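Local coordinates for esterase (Staphylococcus aureus subsp. aureus USA300_TCH1516, PDB 3D7R), which is a putative esterase of the alpha/beta-hydrolase fold, thought to hydrolyse esters, with no substrate identified, at residues I102-N107 and S173-A178; R56-R61 and K137-F141; L179-Q183 and K244-P248; L216-D220 and G265-P271. One frame throughout, in Å; residues are numbered along the deposited sequence.

Contact 1 lies near the middle of the chain, its centre about 3 Å from the chain's own. Contacts 1 and 3 use successive turns of helix 173-187, with centres about 11 Å apart. Contact 2 ties helix 46-61 to the loop after strand 129-133; its centre is about 15 Å from that of contact 1, and the two touch through Asn107 and Thr138. Contact 4, at the end of strand 259-264, has its centre about 18 Å from that of contact 1. Segments of contacts 1 and 2 alternate along the chain, as do those of 3 and 4, while contact 1 closes before contact 3 opens. Four segments are loops or turns following strands 98-102, 129-133 and 259-264 or helix 225-236, joining distant loops to helices.

Contact 1 (I102-N107 and S173-A178); sequences IHGGFN and SGGALA
Ser173 OG, at the start of helix 173-187, lies 2.8 Å from Phe106 N and is hydrogen-bonded to water 3 at 2.6 Å. The same water donates to Asn107 OD1, also at 2.6 Å. This is the meeting of a His-Gly-Gly loop with the turn where strand gives way to helix, resembling the oxyanion-hole region of esterases of the hormone-sensitive lipase type. The glycine just before Ser173 appears to stand where those relatives carry the nucleophilic serine. With chi1 at 66°, OG stands between its own backbone N and carbonyl carbon, a torsion that turns it to the loop. Water 1 accepts from Gly105 N at 2.9 Å and from Ser173 N at 3.0 Å; it may occupy the place that a substrate's carbonyl oxygen takes in related enzymes. Water 2 adds a further bridge, from Asn107 ND2 to Ser173 O.

Glycines suit the close approach. Gly174 CA comes within 3.3 Å of Ile102 O in a CH...O contact, and a carbonyl fills the direction a side chain would take. Gly105, with phi 138°, has a backbone shape that glycine adopts readily. His103 turns away from the helix, and its ND1 bonds Gly104 O, which helps hold the bend. Deeper in, branched and apolar residues fill the core beneath helices 143-161 and 225-236: Ile102 and Leu177 cross at about a right angle, CG2 meeting CD1 at 3.6 Å. On its other flank Leu177 CD1 lies 3.2 Å from Asn107 OD1.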
loop_
_atom_site.group_PDB
_atom_site.type_symbol
_atom_site.label_atom_id
_atom_site.label_comp_id
_atom_site.label_asym_id
_atom_site.label_seq_id
_atom_site.Cartn_x
_atom_site.Cartn_y
_atom_site.Cartn_z
ATOM N N ILE A 102 -2.654 3.605 -2.838
ATOM C CA ILE A 102 -2.900 3.578 -1.383
ATOM C C ILE A 102 -1.552 3.434 -0.651
ATOM O O ILE A 102 -0.951 2.356 -0.642
ATOM C CB ILE A 102 -3.873 2.425 -0.979
ATOM C CG1 ILE A 102 -5.140 2.383 -1.882
ATOM C CG2 ILE A 102 -4.234 2.528 0.507
ATOM C CD1 ILE A 102 -5.957 3.712 -1.970
ATOM N N HIS A 103 -1.081 4.527 -0.051
ATOM C CA HIS A 103 0.275 4.590 0.456
ATOM C C HIS A 103 0.459 3.808 1.769
ATOM O O HIS A 103 -0.479 3.680 2.565
ATOM C CB HIS A 103 0.705 6.046 0.624
ATOM C CG HIS A 103 0.047 6.739 1.780
ATOM N ND1 HIS A 103 0.518 6.637 3.070
ATOM C CD2 HIS A 103 -1.027 7.561 1.836
ATOM C CE1 HIS A 103 -0.234 7.369 3.874
ATOM N NE2 HIS A 103 -1.176 7.943 3.149
ATOM N N GLY A 104 1.659 3.268 1.981
ATOM C CA GLY A 104 1.970 2.578 3.251
ATOM C C GLY A 104 2.170 3.524 4.436
ATOM O O GLY A 104 2.176 4.757 4.286
ATOM N N GLY A 105 2.309 2.955 5.628
ATOM C CA GLY A 105 2.544 3.781 6.826
ATOM C C GLY A 105 1.727 3.301 8.005
ATOM O O GLY A 105 1.541 4.035 8.981
ATOM N N PHE A 106 1.222 2.076 7.889
ATOM C CA PHE A 106 0.512 1.368 8.971
ATOM C C PHE A 106 -0.799 2.015 9.416
ATOM O O PHE A 106 -1.291 1.718 10.500
ATOM C CB PHE A 106 1.453 1.094 10.162
ATOM C CG PHE A 106 2.836 0.666 9.736
ATOM C CD1 PHE A 106 3.080 -0.642 9.318
ATOM C CD2 PHE A 106 3.878 1.591 9.707
ATOM C CE1 PHE A 106 4.360 -1.022 8.886
ATOM C CE2 PHE A 106 5.171 1.222 9.280
ATOM C CZ PHE A 106 5.411 -0.089 8.874
ATOM N N ASN A 107 -1.368 2.866 8.556
ATOM C CA ASN A 107 -2.602 3.629 8.833
ATOM C C ASN A 107 -2.409 4.651 9.946
ATOM O O ASN A 107 -3.389 5.097 10.561
ATOM C CB ASN A 107 -3.815 2.719 9.124
ATOM C CG ASN A 107 -4.058 1.696 8.006
ATOM O OD1 ASN A 107 -4.224 2.067 6.851
ATOM N ND2 ASN A 107 -4.046 0.409 8.352
ATOM N N SER A 173 1.200 -1.626 4.511
ATOM C CA SER A 173 -0.169 -1.632 4.999
ATOM C C SER A 173 -1.120 -1.138 3.912
ATOM O O SER A 173 -2.277 -1.525 3.887
ATOM C CB SER A 173 -0.286 -0.747 6.235
ATOM O OG SER A 173 -0.045 0.613 5.905
ATOM N N GLY A 174 -0.619 -0.302 3.006
ATOM C CA GLY A 174 -1.396 0.197 1.859
ATOM C C GLY A 174 -1.728 -0.907 0.857
ATOM O O GLY A 174 -2.786 -0.880 0.193
ATOM N N GLY A 175 -0.835 -1.890 0.756
ATOM C CA GLY A 175 -1.089 -3.070 -0.067
ATOM C C GLY A 175 -2.192 -3.903 0.557
ATOM O O GLY A 175 -3.038 -4.441 -0.153
ATOM N N ALA A 176 -2.175 -4.036 1.889
ATOM C CA ALA A 176 -3.291 -4.671 2.610
ATOM C C ALA A 176 -4.603 -3.923 2.377
ATOM O O ALA A 176 -5.628 -4.538 2.052
ATOM C CB ALA A 176 -2.986 -4.781 4.126
ATOM N N LEU A 177 -4.576 -2.599 2.501
ATOM C CA LEU A 177 -5.776 -1.782 2.249
ATOM C C LEU A 177 -6.275 -1.965 0.809
ATOM O O LEU A 177 -7.465 -2.131 0.572
ATOM C CB LEU A 177 -5.511 -0.282 2.489
ATOM C CG LEU A 177 -5.295 0.299 3.882
ATOM C CD1 LEU A 177 -5.403 1.836 3.842
ATOM C CD2 LEU A 177 -6.330 -0.255 4.882
ATOM N N ALA A 178 -5.353 -1.956 -0.144
ATOM C CA ALA A 178 -5.701 -2.113 -1.554
ATOM C C ALA A 178 -6.372 -3.460 -1.815
ATOM O O ALA A 178 -7.435 -3.495 -2.435
ATOM C CB ALA A 178 -4.464 -1.932 -2.438
HETATM O O HOH W 1 3.083 0.209 5.954
HETATM O O HOH W 2 -3.987 -1.924 6.413
HETATM O O HOH W 3 -2.265 1.704 5.122
#

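Contact 2 (R56-R61 and K137-F141); sequences REIENR and KTPEF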
loop_
_atom_site.group_PDB
_atom_site.type_symbol
_atom_site.label_atom_id
_atom_site.label_comp_id
_atom_site.label_asym_id
_atom_site.label_seq_id
_atom_site.Cartn_x
_atom_site.Cartn_y
_atom_site.Cartn_z
ATOM N N ARG A 56 1.331 11.144 16.393
ATOM C CA ARG A 56 0.600 10.953 15.128
ATOM C C ARG A 56 -0.758 11.669 15.145
ATOM O O ARG A 56 -1.194 12.210 14.141
ATOM C CB ARG A 56 0.409 9.463 14.797
ATOM C CG ARG A 56 1.701 8.644 14.552
ATOM C CD ARG A 56 2.705 9.352 13.631
ATOM N NE ARG A 56 2.058 9.900 12.436
ATOM C CZ ARG A 56 2.580 10.873 11.688
ATOM N NH1 ARG A 56 3.777 11.361 11.998
ATOM N NH2 ARG A 56 1.921 11.341 10.621
ATOM N N GLU A 57 -1.430 11.679 16.290
ATOM C CA GLU A 57 -2.698 12.410 16.371
ATOM C C GLU A 57 -2.530 13.864 15.880
ATOM O O GLU A 57 -3.343 14.360 15.092
ATOM C CB GLU A 57 -3.262 12.405 17.794
ATOM C CG GLU A 57 -4.669 13.005 17.873
ATOM C CD GLU A 57 -5.253 12.970 19.270
ATOM O OE1 GLU A 57 -4.552 12.529 20.226
ATOM O OE2 GLU A 57 -6.425 13.388 19.415
ATOM N N ILE A 58 -1.469 14.509 16.363
ATOM C CA ILE A 58 -1.150 15.916 16.081
ATOM C C ILE A 58 -0.681 16.102 14.642
ATOM O O ILE A 58 -1.178 16.991 13.929
ATOM C CB ILE A 58 -0.047 16.441 17.059
ATOM C CG1 ILE A 58 -0.603 16.544 18.482
ATOM C CG2 ILE A 58 0.492 17.803 16.618
ATOM C CD1 ILE A 58 0.497 16.856 19.552
ATOM N N GLU A 59 0.248 15.246 14.209
ATOM C CA GLU A 59 0.816 15.355 12.871
ATOM C C GLU A 59 -0.206 15.058 11.794
ATOM O O GLU A 59 -0.195 15.696 10.748
ATOM C CB GLU A 59 2.046 14.442 12.705
ATOM C CG GLU A 59 3.273 14.883 13.544
ATOM C CD GLU A 59 3.684 16.328 13.292
ATOM O OE1 GLU A 59 3.706 16.763 12.116
ATOM O OE2 GLU A 59 3.990 17.029 14.280
ATOM N N ASN A 60 -1.080 14.083 12.038
ATOM C CA ASN A 60 -2.033 13.660 11.012
ATOM C C ASN A 60 -3.097 14.705 10.684
ATOM O O ASN A 60 -3.682 14.653 9.608
ATOM C CB ASN A 60 -2.705 12.330 11.386
ATOM C CG ASN A 60 -1.774 11.134 11.228
ATOM O OD1 ASN A 60 -0.759 11.197 10.518
ATOM N ND2 ASN A 60 -2.106 10.041 11.902
ATOM N N ARG A 61 -3.371 15.618 11.618
ATOM C CA ARG A 61 -4.382 16.668 11.401
ATOM C C ARG A 61 -3.896 17.756 10.453
ATOM O O ARG A 61 -4.705 18.458 9.838
ATOM C CB ARG A 61 -4.847 17.310 12.716
ATOM C CG ARG A 61 -5.583 16.373 13.635
ATOM C CD ARG A 61 -6.510 17.120 14.572
ATOM N NE ARG A 61 -7.104 16.215 15.553
ATOM C CZ ARG A 61 -6.702 16.066 16.816
ATOM N NH1 ARG A 61 -5.684 16.773 17.310
ATOM N NH2 ARG A 61 -7.338 15.201 17.600
ATOM N N LYS A 137 -6.402 8.559 9.079
ATOM C CA LYS A 137 -5.389 7.817 9.805
ATOM C C LYS A 137 -5.730 7.656 11.263
ATOM O O LYS A 137 -6.374 8.531 11.886
ATOM C CB LYS A 137 -4.034 8.543 9.741
ATOM C CG LYS A 137 -3.489 8.839 8.352
ATOM C CD LYS A 137 -3.425 7.583 7.503
ATOM C CE LYS A 137 -2.561 7.788 6.247
ATOM N NZ LYS A 137 -3.168 8.820 5.266
ATOM N N THR A 138 -5.252 6.545 11.820
ATOM C CA THR A 138 -5.242 6.355 13.255
ATOM C C THR A 138 -4.087 7.197 13.853
ATOM O O THR A 138 -3.127 7.520 13.145
ATOM C CB THR A 138 -5.205 4.824 13.614
ATOM O OG1 THR A 138 -6.176 4.521 14.630
ATOM C CG2 THR A 138 -3.803 4.298 14.010
ATOM N N PRO A 139 -4.139 7.519 15.164
ATOM C CA PRO A 139 -5.070 7.024 16.177
ATOM C C PRO A 139 -6.443 7.691 16.226
ATOM O O PRO A 139 -7.316 7.180 16.930
ATOM C CB PRO A 139 -4.327 7.291 17.494
ATOM C CG PRO A 139 -3.543 8.553 17.200
ATOM C CD PRO A 139 -3.130 8.430 15.741
ATOM N N GLU A 140 -6.640 8.817 15.540
ATOM C CA GLU A 140 -7.947 9.504 15.619
ATOM C C GLU A 140 -9.061 8.772 14.852
ATOM O O GLU A 140 -10.204 8.662 15.305
ATOM C CB GLU A 140 -7.844 10.956 15.143
ATOM C CG GLU A 140 -9.168 11.715 15.248
ATOM C CD GLU A 140 -8.997 13.229 15.244
ATOM O OE1 GLU A 140 -7.954 13.731 14.766
ATOM O OE2 GLU A 140 -9.927 13.924 15.718
ATOM N N PHE A 141 -8.723 8.282 13.676
ATOM C CA PHE A 141 -9.694 7.578 12.850
ATOM C C PHE A 141 -9.423 6.081 12.764
ATOM O O PHE A 141 -8.346 5.592 13.129
ATOM C CB PHE A 141 -9.775 8.257 11.476
ATOM C CG PHE A 141 -10.135 9.721 11.568
ATOM C CD1 PHE A 141 -11.452 10.107 11.826
ATOM C CD2 PHE A 141 -9.158 10.706 11.464
ATOM C CE1 PHE A 141 -11.790 11.448 11.946
ATOM C CE2 PHE A 141 -9.483 12.047 11.585
ATOM C CZ PHE A 141 -10.800 12.427 11.822
HETATM O O HOH W 4 -5.352 12.899 13.886
HETATM O O HOH W 5 -4.832 10.289 13.426
#
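Arg61 reaches from the end of its segment to Glu140, the two side chains crossing at about a right angle. From CB the chain sets off with CG anti to the carbonyl carbon (chi1 -65°), then extends from CG to NE, so that the charged end reaches the loop. CG and CD both pass Glu140 OE1 at van der Waals distance. NE then meets Glu140 OE1 at 2.7 Å, a salt bridge whose hydrogen bond is weak because it is bent to 130°. At the tip NH2 is shared: it makes a long, weak bond to Glu140 OE2 at 3.4 Å and, within a second salt bridge, a short but bent, weak one to Glu57 OE2 at 2.7 Å. Guanidinium and carboxylate planes stand 87° apart, so the two do not dock flat, side by side. Water 4 links the Glu140 carboxylate to Glu57 O.

Below this, Pro139, entered by a cis peptide, lays CD 3.7 Å from Glu57 N and 3.8 Å from Arg56 CB, a compact ring that can lie close against the helix backbone. Asn60 crosses Lys137 at about a right angle, with ND2 3.3 Å from Lys137 CB. Its amide is a good bridging group: OD1 accepts from Arg56 NH2 at 2.7 Å, while ND2 gives to water 5 and to Ala108 O. Lys137 sends its amine inward, to Tyr135 O. Thus helix 46-61 is held by the packed proline, by water and amide bridges, and by one arginine between two glutamates, whose mutual repulsion Arg61 probably offsets.

Contact 3 (L179-Q183 and K244-P248); sequences LSFVQ and KRISP
Gln183 and Pro248 cross at about a right angle, the amide standing across the proline ring while its nitrogen reaches past to the backbone. Gln183 NE2 gives a nearly straight bond to Pro248 O, 3.0 Å long at 171°, with the acceptor lying in the plane of the amide. The same NE2 also bonds Thr252 O, so two backbone carbonyls grip it. Gln183 OE1 comes within 3.2 Å of Pro248 CB and takes a bond from water 6, at 2.6 Å; that water also donates to Lys244 O. Long and with both a donor and an acceptor, glutamine can satisfy the two ends of a loop at once.

One turn back, Ser180 answers the other side of the loop. Its OG lies anti to the backbone N (chi1 172°), which carries the hydroxyl outward from the helix to donate to Arg245 O at 2.9 Å, tilted 21° from the carbonyl plane. The short side chain lets the two backbones come close, and Ser180 CB also rests 4.0 Å from Pro248 CB. Leu179 crosses the proline obliquely, CD2 meeting Pro248 CB at 3.7 Å, and closes the apolar side. Pro248, rigid and compact, is therefore met by three residues of the helix.

In the fold, helix 173-187 has strand 195-199 beneath Leu179 and helix 143-161 beside Ser180. The loop lies between this helix and 225-236, whose Met232 and Ala236 meet Ile246, while Arg245 turns outward to a salt bridge with Asp144.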
loop_
_atom_site.group_PDB
_atom_site.type_symbol
_atom_site.label_atom_id
_atom_site.label_comp_id
_atom_site.label_asym_id
_atom_site.label_seq_id
_atom_site.Cartn_x
_atom_site.Cartn_y
_atom_site.Cartn_z
ATOM N N LEU A 179 -5.772 -4.562 -1.345
ATOM C CA LEU A 179 -6.406 -5.883 -1.531
ATOM C C LEU A 179 -7.763 -5.968 -0.807
ATOM O O LEU A 179 -8.760 -6.404 -1.394
ATOM C CB LEU A 179 -5.477 -7.037 -1.092
ATOM C CG LEU A 179 -6.098 -8.447 -1.098
ATOM C CD1 LEU A 179 -6.605 -8.869 -2.477
ATOM C CD2 LEU A 179 -5.138 -9.502 -0.573
ATOM N N SER A 180 -7.790 -5.586 0.469
ATOM C CA SER A 180 -9.037 -5.588 1.237
ATOM C C SER A 180 -10.138 -4.731 0.570
ATOM O O SER A 180 -11.318 -5.113 0.543
ATOM C CB SER A 180 -8.758 -5.116 2.667
ATOM O OG SER A 180 -9.963 -4.924 3.370
ATOM N N PHE A 181 -9.755 -3.585 0.023
ATOM C CA PHE A 181 -10.714 -2.718 -0.664
ATOM C C PHE A 181 -11.270 -3.370 -1.947
ATOM O O PHE A 181 -12.461 -3.314 -2.214
ATOM C CB PHE A 181 -10.112 -1.328 -0.947
ATOM C CG PHE A 181 -10.988 -0.464 -1.842
ATOM C CD1 PHE A 181 -12.194 0.042 -1.373
ATOM C CD2 PHE A 181 -10.605 -0.186 -3.161
ATOM C CE1 PHE A 181 -13.025 0.802 -2.205
ATOM C CE2 PHE A 181 -11.428 0.595 -3.997
ATOM C CZ PHE A 181 -12.621 1.085 -3.515
ATOM N N VAL A 182 -10.410 -4.000 -2.741
ATOM C CA VAL A 182 -10.883 -4.684 -3.958
ATOM C C VAL A 182 -11.775 -5.885 -3.585
ATOM O O VAL A 182 -12.755 -6.183 -4.270
ATOM C CB VAL A 182 -9.691 -5.075 -4.875
ATOM C CG1 VAL A 182 -10.154 -5.974 -6.030
ATOM C CG2 VAL A 182 -8.987 -3.786 -5.384
ATOM N N GLN A 183 -11.439 -6.551 -2.485
ATOM C CA GLN A 183 -12.259 -7.637 -1.951
ATOM C C GLN A 183 -13.639 -7.126 -1.527
ATOM O O GLN A 183 -14.660 -7.795 -1.745
ATOM C CB GLN A 183 -11.544 -8.314 -0.781
ATOM C CG GLN A 183 -10.366 -9.202 -1.185
ATOM C CD GLN A 183 -9.518 -9.682 0.001
ATOM O OE1 GLN A 183 -9.473 -9.034 1.043
ATOM N NE2 GLN A 183 -8.834 -10.814 -0.170
ATOM N N LYS A 244 -11.005 -10.380 8.129
ATOM C CA LYS A 244 -10.546 -10.320 6.749
ATOM C C LYS A 244 -10.406 -8.894 6.205
ATOM O O LYS A 244 -9.661 -8.658 5.263
ATOM C CB LYS A 244 -11.467 -11.142 5.852
ATOM C CG LYS A 244 -12.924 -10.628 5.736
ATOM C CD LYS A 244 -13.777 -11.584 4.873
ATOM C CE LYS A 244 -15.133 -10.984 4.542
ATOM N NZ LYS A 244 -16.000 -10.959 5.749
ATOM N N ARG A 245 -11.123 -7.929 6.777
ATOM C CA ARG A 245 -10.951 -6.554 6.292
ATOM C C ARG A 245 -9.600 -5.963 6.724
ATOM O O ARG A 245 -9.068 -5.053 6.073
ATOM C CB ARG A 245 -12.103 -5.651 6.759
ATOM C CG ARG A 245 -13.511 -6.145 6.395
ATOM C CD ARG A 245 -14.549 -5.419 7.277
ATOM N NE ARG A 245 -14.566 -4.026 6.887
ATOM C CZ ARG A 245 -14.917 -2.994 7.646
ATOM N NH1 ARG A 245 -15.304 -3.144 8.920
ATOM N NH2 ARG A 245 -14.876 -1.795 7.100
ATOM N N ILE A 246 -9.066 -6.482 7.823
ATOM C CA ILE A 246 -7.773 -6.052 8.382
ATOM C C ILE A 246 -6.615 -6.898 7.830
ATOM O O ILE A 246 -5.560 -6.369 7.483
ATOM C CB ILE A 246 -7.789 -6.161 9.919
ATOM C CG1 ILE A 246 -8.860 -5.215 10.489
ATOM C CG2 ILE A 246 -6.396 -5.835 10.500
ATOM C CD1 ILE A 246 -9.212 -5.491 11.910
ATOM N N SER A 247 -6.836 -8.208 7.759
ATOM C CA SER A 247 -5.876 -9.164 7.245
ATOM C C SER A 247 -6.499 -9.836 6.016
ATOM O O SER A 247 -7.114 -10.895 6.143
ATOM C CB SER A 247 -5.551 -10.197 8.327
ATOM O OG SER A 247 -4.829 -9.598 9.391
ATOM N N PRO A 248 -6.373 -9.196 4.835
ATOM C CA PRO A 248 -7.022 -9.634 3.602
ATOM C C PRO A 248 -6.550 -11.004 3.070
ATOM O O PRO A 248 -7.190 -11.579 2.168
ATOM C CB PRO A 248 -6.691 -8.500 2.620
ATOM C CG PRO A 248 -5.431 -7.920 3.133
ATOM C CD PRO A 248 -5.592 -7.962 4.616
HETATM O O HOH W 6 -11.305 -8.676 2.850
#

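Contact 4 (L216-D220 and G265-P271); sequences LIEQD and GREMTHP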
loop_
_atom_site.group_PDB
_atom_site.type_symbol
_atom_site.label_atom_id
_atom_site.label_comp_id
_atom_site.label_asym_id
_atom_site.label_seq_id
_atom_site.Cartn_x
_atom_site.Cartn_y
_atom_site.Cartn_z
ATOM N N LEU A 216 14.555 -14.915 9.731
ATOM C CA LEU A 216 13.841 -13.893 8.948
ATOM C C LEU A 216 13.604 -12.610 9.744
ATOM O O LEU A 216 13.816 -11.508 9.230
ATOM C CB LEU A 216 12.526 -14.430 8.364
ATOM C CG LEU A 216 11.725 -13.439 7.501
ATOM C CD1 LEU A 216 12.540 -12.917 6.303
ATOM C CD2 LEU A 216 10.410 -14.055 7.013
ATOM N N ILE A 217 13.193 -12.753 11.003
ATOM C CA ILE A 217 12.993 -11.599 11.889
ATOM C C ILE A 217 14.273 -10.740 12.019
ATOM O O ILE A 217 14.204 -9.507 11.982
ATOM C CB ILE A 217 12.441 -12.028 13.261
ATOM C CG1 ILE A 217 10.981 -12.492 13.098
ATOM C CG2 ILE A 217 12.519 -10.861 14.275
ATOM C CD1 ILE A 217 10.531 -13.460 14.152
ATOM N N GLU A 218 15.419 -11.410 12.149
ATOM C CA GLU A 218 16.728 -10.760 12.228
ATOM C C GLU A 218 17.180 -10.070 10.929
ATOM O O GLU A 218 18.067 -9.215 10.961
ATOM C CB GLU A 218 17.800 -11.775 12.687
ATOM C CG GLU A 218 17.557 -12.411 14.064
ATOM C CD GLU A 218 17.456 -11.406 15.219
ATOM O OE1 GLU A 218 17.828 -10.218 15.071
ATOM O OE2 GLU A 218 16.992 -11.811 16.299
ATOM N N GLN A 219 16.597 -10.451 9.793
ATOM C CA GLN A 219 16.881 -9.764 8.528
ATOM C C GLN A 219 16.029 -8.511 8.286
ATOM O O GLN A 219 16.371 -7.685 7.439
ATOM C CB GLN A 219 16.732 -10.720 7.329
ATOM C CG GLN A 219 17.814 -11.797 7.233
ATOM C CD GLN A 219 19.237 -11.225 7.219
ATOM O OE1 GLN A 219 19.532 -10.246 6.521
ATOM N NE2 GLN A 219 20.121 -11.831 8.008
ATOM N N ASP A 220 14.922 -8.379 9.015
ATOM C CA ASP A 220 13.959 -7.301 8.760
ATOM C C ASP A 220 14.174 -6.131 9.711
ATOM O O ASP A 220 13.757 -6.184 10.857
ATOM C CB ASP A 220 12.515 -7.814 8.902
ATOM C CG ASP A 220 11.483 -6.827 8.361
ATOM O OD1 ASP A 220 11.770 -5.617 8.251
ATOM O OD2 ASP A 220 10.370 -7.259 8.015
ATOM N N GLY A 265 12.753 -11.000 -0.015
ATOM C CA GLY A 265 12.974 -12.156 0.854
ATOM C C GLY A 265 13.441 -11.765 2.254
ATOM O O GLY A 265 13.442 -12.602 3.162
ATOM N N ARG A 266 13.817 -10.497 2.437
ATOM C CA ARG A 266 14.269 -10.016 3.756
ATOM C C ARG A 266 13.210 -9.231 4.542
ATOM O O ARG A 266 13.543 -8.392 5.395
ATOM C CB ARG A 266 15.579 -9.223 3.638
ATOM C CG ARG A 266 16.727 -10.121 3.206
ATOM C CD ARG A 266 18.109 -9.463 3.209
ATOM N NE ARG A 266 19.068 -10.443 2.674
ATOM C CZ ARG A 266 20.311 -10.179 2.276
ATOM N NH1 ARG A 266 20.805 -8.946 2.344
ATOM N NH2 ARG A 266 21.064 -11.161 1.799
ATOM N N GLU A 267 11.940 -9.503 4.271
ATOM C CA GLU A 267 10.860 -8.882 5.027
ATOM C C GLU A 267 9.969 -9.948 5.654
ATOM O O GLU A 267 9.729 -10.980 5.039
ATOM C CB GLU A 267 10.044 -7.907 4.158
ATOM C CG GLU A 267 9.448 -8.487 2.872
ATOM C CD GLU A 267 8.535 -7.495 2.151
ATOM O OE1 GLU A 267 7.682 -6.887 2.826
ATOM O OE2 GLU A 267 8.666 -7.317 0.920
HETATM N N MSE A 268 9.477 -9.679 6.872
HETATM C CA MSE A 268 8.747 -10.676 7.676
HETATM C C MSE A 268 7.418 -11.094 7.055
HETATM O O MSE A 268 6.809 -12.068 7.484
HETATM C CB MSE A 268 8.456 -10.112 9.069
HETATM C CG MSE A 268 9.573 -10.233 10.079
HETATM SE SE MSE A 268 9.155 -9.069 11.645
HETATM C CE MSE A 268 7.273 -9.360 11.754
ATOM N N THR A 269 6.966 -10.327 6.070
ATOM C CA THR A 269 5.721 -10.592 5.327
ATOM C C THR A 269 5.911 -11.653 4.278
ATOM O O THR A 269 4.948 -12.050 3.623
ATOM C CB THR A 269 5.250 -9.335 4.577
ATOM O OG1 THR A 269 6.363 -8.787 3.861
ATOM C CG2 THR A 269 4.738 -8.276 5.547
ATOM N N HIS A 270 7.151 -12.097 4.084
ATOM C CA HIS A 270 7.428 -12.971 2.945
ATOM C C HIS A 270 6.686 -14.326 3.001
ATOM O O HIS A 270 6.109 -14.730 1.987
ATOM C CB HIS A 270 8.934 -13.106 2.662
ATOM C CG HIS A 270 9.243 -13.919 1.442
ATOM N ND1 HIS A 270 9.407 -15.290 1.481
ATOM C CD2 HIS A 270 9.396 -13.560 0.143
ATOM C CE1 HIS A 270 9.656 -15.737 0.262
ATOM N NE2 HIS A 270 9.657 -14.706 -0.566
ATOM N N PRO A 271 6.702 -15.037 4.155
ATOM C CA PRO A 271 5.843 -16.231 4.234
ATOM C C PRO A 271 4.374 -15.993 3.881
ATOM O O PRO A 271 3.798 -16.813 3.166
ATOM C CB PRO A 271 5.969 -16.659 5.694
ATOM C CG PRO A 271 7.376 -16.244 6.050
ATOM C CD PRO A 271 7.499 -14.883 5.392
HETATM O O HOH W 7 12.923 -5.233 5.652
#
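Leu216 drives into the tight part of this contact, its two methyls spread over the turn that follows strand 259-264. Leu216 CD2 presses against Pro271 CD at 3.4 Å, closer than usual for two carbons, and CD1 sits 3.3 Å from Gly265 O. A branched leucine can thus touch both ends of the loop at once. Next to it Asp220 supplies the one direct hydrogen bond across the two segments: Met268 N, in the type I beta turn from Glu267 to His270, gives to OD2 at 2.8 Å and 163°, meeting the oxygen on its anti side. Setting CG anti to the backbone N (chi1 -168°) aims this carboxylate at the turn. Its OD1 bonds Val222 N and Leu223 N in the following loop and takes a bond from water 7, which also reaches Arg266 O.

Packing loosens outward. Ile217 CG1 lies 4.0 Å from CG of Met268, a selenomethionine here. Farther round, Gln219 OE1 lies over one face of the Arg266 guanidinium, though it comes closest to the chain, 3.7 Å from Arg266 CD; long polar chains suit this more exposed side.

Helix 214-219 belongs to the excursion after strand 195-199, and here meets the turn leading from strand 259-264 into helix 270-282. Glu267 points away: OE2 bonds Ser200 OG just after strand 195-199, and OE1 bonds His297 ND1 beyond strand 287-292, consistent with the acid position in related hydrolases.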